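PDB 6KXD: ketosynthase from Streptomyces sp. MSC090213JE08, which probably catalyses the decarboxylative condensation of an acyl-[ACP] with malonyl-[ACP], giving a 3-oxoacyl-[ACP] during polyketide chain extension. Local coordinates for residues A[330-335]-A[359-364]. Residues are numbered along the deposited sequence; the frame is centred on the assembly and turned at random.
Sequences VKSMLG and PPTINH
Ser332 and Ile362 meet where a short helix of the thiolase-like fold, residues 331-334, packs on the loop that follows strand 357-358. The backbone N of Ile362 donates an almost straight hydrogen bond to Ser332 OG, 3.0 Å long with an angle of 168° at the hydrogen. Ser332 OG also hydrogen-bonds the backbone O of Ala329. The hydroxyl thus joins the loop to Ala329 as well as to the helix that carries it.

The Met333 side chain crosses those of Ile362 and Pro360 at about a right angle. From CB it leads to CG beside the backbone N (chi1 -67°). Met333 CG rests on Ile362 CD1 at 3.7 Å, with Ile362 CG2 close by. Met333 SD lies 4.1 Å from Pro360 CD. The chain bends at chi3 (-81°), and Met333 CE comes nearest to Pro360 O, at 3.3 Å. The ring CD of Pro360 and CB of Pro359 lie a little farther off. Leu32 of helix 24-34 also touches this side chain. An alanine in place of Ile362 would probably leave a gap beside Met333 CG and let the methionine chain shift. Asn363 ND2 hydrogen-bonds Val219 O; it lies 3.7 Å from Ser332 O, too far to count as a bond there. At the other end of the contact, Val330 CG2 lies 4.3 Å from Pro359 CG.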
ATOM      1  N   VAL A 330     -13.925  10.154  14.830  1.00 49.43           N
ATOM      2  CA  VAL A 330     -12.713  10.073  15.663  1.00 49.87           C
ATOM      3  C   VAL A 330     -11.685  11.131  15.276  1.00 46.20           C
ATOM      4  O   VAL A 330     -10.922  11.598  16.126  1.00 47.77           O
ATOM      5  CB  VAL A 330     -12.138   8.641  15.571  1.00 49.86           C
ATOM      6  CG1 VAL A 330     -10.761   8.507  16.206  1.00 60.70           C
ATOM      7  CG2 VAL A 330     -13.100   7.643  16.183  1.00 53.91           C
ATOM      8  N   LYS A 331     -11.660  11.552  13.999  1.00 45.77           N
ATOM      9  CA  LYS A 331     -10.734  12.566  13.547  1.00 46.15           C
ATOM     10  C   LYS A 331     -11.034  13.932  14.190  1.00 42.31           C
ATOM     11  O   LYS A 331     -10.213  14.842  14.113  1.00 45.61           O
ATOM     12  CB  LYS A 331     -10.783  12.721  12.023  1.00 48.82           C
ATOM     13  CG  LYS A 331     -10.270  11.508  11.247  1.00 42.78           C
ATOM     14  CD  LYS A 331     -10.275  11.725   9.765  1.00 48.11           C
ATOM     15  CE  LYS A 331      -9.748  10.524   9.006  1.00 47.46           C
ATOM     16  NZ  LYS A 331     -10.651   9.370   9.170  1.00 43.94           N
ATOM     17  N   SER A 332     -12.213  14.063  14.791  1.00 46.16           N
ATOM     18  CA  SER A 332     -12.497  15.277  15.536  1.00 50.39           C
ATOM     19  C   SER A 332     -11.441  15.396  16.640  1.00 54.89           C
ATOM     20  O   SER A 332     -10.927  16.473  16.842  1.00 49.51           O
ATOM     21  CB  SER A 332     -13.884  15.289  16.072  1.00 51.79           C
ATOM     22  OG  SER A 332     -14.084  14.244  17.002  1.00 45.02           O
ATOM     23  N   MET A 333     -11.061  14.242  17.228  1.00 48.45           N
ATOM     24  CA  MET A 333     -10.063  14.191  18.271  1.00 49.88           C
ATOM     25  C   MET A 333      -8.651  14.024  17.688  1.00 50.43           C
ATOM     26  O   MET A 333      -7.748  14.769  18.022  1.00 46.90           O
ATOM     27  CB  MET A 333     -10.352  13.042  19.229  1.00 49.46           C
ATOM     28  CG  MET A 333     -11.606  13.224  20.037  1.00 51.40           C
ATOM     29  SD  MET A 333     -12.081  11.712  20.915  1.00 52.19           S
ATOM     30  CE  MET A 333     -12.903  10.799  19.603  1.00 59.46           C
ATOM     31  N   LEU A 334      -8.441  13.012  16.828  1.00 49.86           N
ATOM     32  CA  LEU A 334      -7.075  12.699  16.314  1.00 49.43           C
ATOM     33  C   LEU A 334      -6.583  13.694  15.282  1.00 47.48           C
ATOM     34  O   LEU A 334      -5.416  13.728  14.984  1.00 56.77           O
ATOM     35  CB  LEU A 334      -7.120  11.306  15.703  1.00 47.84           C
ATOM     36  CG  LEU A 334      -7.379  10.211  16.718  1.00 51.42           C
ATOM     37  CD1 LEU A 334      -7.378   8.847  16.061  1.00 52.79           C
ATOM     38  CD2 LEU A 334      -6.334  10.263  17.816  1.00 51.53           C
ATOM     39  N   GLY A 335      -7.491  14.468  14.685  1.00 44.35           N
ATOM     40  CA  GLY A 335      -7.157  15.072  13.448  1.00 43.91           C
ATOM     41  C   GLY A 335      -7.051  13.965  12.402  1.00 40.77           C
ATOM     42  O   GLY A 335      -7.460  12.814  12.645  1.00 46.69           O
ATOM     43  N   PRO A 359     -17.307   6.784  21.105  1.00 54.89           N
ATOM     44  CA  PRO A 359     -16.471   7.954  21.272  1.00 49.05           C
ATOM     45  C   PRO A 359     -17.167   9.104  20.572  1.00 54.31           C
ATOM     46  O   PRO A 359     -17.937   8.872  19.634  1.00 54.17           O
ATOM     47  CB  PRO A 359     -15.157   7.575  20.586  1.00 54.08           C
ATOM     48  CG  PRO A 359     -15.575   6.585  19.528  1.00 54.29           C
ATOM     49  CD  PRO A 359     -16.726   5.824  20.153  1.00 55.01           C
ATOM     50  N   PRO A 360     -16.897  10.352  21.008  1.00 50.58           N
ATOM     51  CA  PRO A 360     -17.625  11.515  20.504  1.00 56.16           C
ATOM     52  C   PRO A 360     -17.051  12.141  19.236  1.00 53.48           C
ATOM     53  O   PRO A 360     -15.836  12.056  18.985  1.00 50.74           O
ATOM     54  CB  PRO A 360     -17.461  12.566  21.613  1.00 51.38           C
ATOM     55  CG  PRO A 360     -16.138  12.202  22.264  1.00 51.49           C
ATOM     56  CD  PRO A 360     -15.937  10.709  22.063  1.00 54.56           C
ATOM     57  N   THR A 361     -17.939  12.827  18.507  1.00 53.66           N
ATOM     58  CA  THR A 361     -17.551  13.852  17.572  1.00 51.66           C
ATOM     59  C   THR A 361     -17.471  15.177  18.340  1.00 56.16           C
ATOM     60  O   THR A 361     -18.518  15.761  18.680  1.00 56.06           O
ATOM     61  CB  THR A 361     -18.541  13.947  16.404  1.00 49.62           C
ATOM     62  OG1 THR A 361     -18.838  12.631  15.951  1.00 52.81           O
ATOM     63  CG2 THR A 361     -18.024  14.834  15.293  1.00 55.27           C
ATOM     64  N   ILE A 362     -16.246  15.639  18.603  1.00 51.97           N
ATOM     65  CA  ILE A 362     -15.983  16.795  19.438  1.00 52.54           C
ATOM     66  C   ILE A 362     -15.951  18.050  18.557  1.00 58.88           C
ATOM     67  O   ILE A 362     -16.141  17.970  17.357  1.00 54.20           O
ATOM     68  CB  ILE A 362     -14.687  16.592  20.252  1.00 53.84           C
ATOM     69  CG1 ILE A 362     -13.408  16.774  19.418  1.00 49.08           C
ATOM     70  CG2 ILE A 362     -14.739  15.253  20.947  1.00 52.16           C
ATOM     71  CD1 ILE A 362     -12.119  16.897  20.242  1.00 51.19           C
ATOM     72  N   ASN A 363     -15.771  19.210  19.197  1.00 52.72           N
ATOM     73  CA  ASN A 363     -15.839  20.521  18.569  1.00 57.59           C
ATOM     74  C   ASN A 363     -17.170  20.685  17.806  1.00 50.72           C
ATOM     75  O   ASN A 363     -17.233  21.408  16.808  1.00 57.21           O
ATOM     76  CB  ASN A 363     -14.633  20.776  17.656  1.00 57.42           C
ATOM     77  CG  ASN A 363     -13.305  20.408  18.285  1.00 61.89           C
ATOM     78  OD1 ASN A 363     -13.091  20.680  19.458  1.00 60.29           O
ATOM     79  ND2 ASN A 363     -12.416  19.781  17.523  1.00 58.48           N
ATOM     80  N   HIS A 364     -18.222  20.004  18.262  1.00 48.14           N
ATOM     81  CA  HIS A 364     -19.505  20.012  17.577  1.00 58.47           C
ATOM     82  C   HIS A 364     -20.405  21.110  18.154  1.00 61.01           C
ATOM     83  O   HIS A 364     -20.881  20.987  19.312  1.00 63.43           O
ATOM     84  CB  HIS A 364     -20.197  18.653  17.659  1.00 55.52           C
ATOM     85  CG  HIS A 364     -21.237  18.475  16.595  1.00 58.17           C
ATOM     86  ND1 HIS A 364     -20.901  18.402  15.254  1.00 60.37           N
ATOM     87  CD2 HIS A 364     -22.586  18.374  16.649  1.00 62.79           C
ATOM     88  CE1 HIS A 364     -21.997  18.242  14.541  1.00 60.89           C
ATOM     89  NE2 HIS A 364     -23.040  18.208  15.366  1.00 65.32           N
TER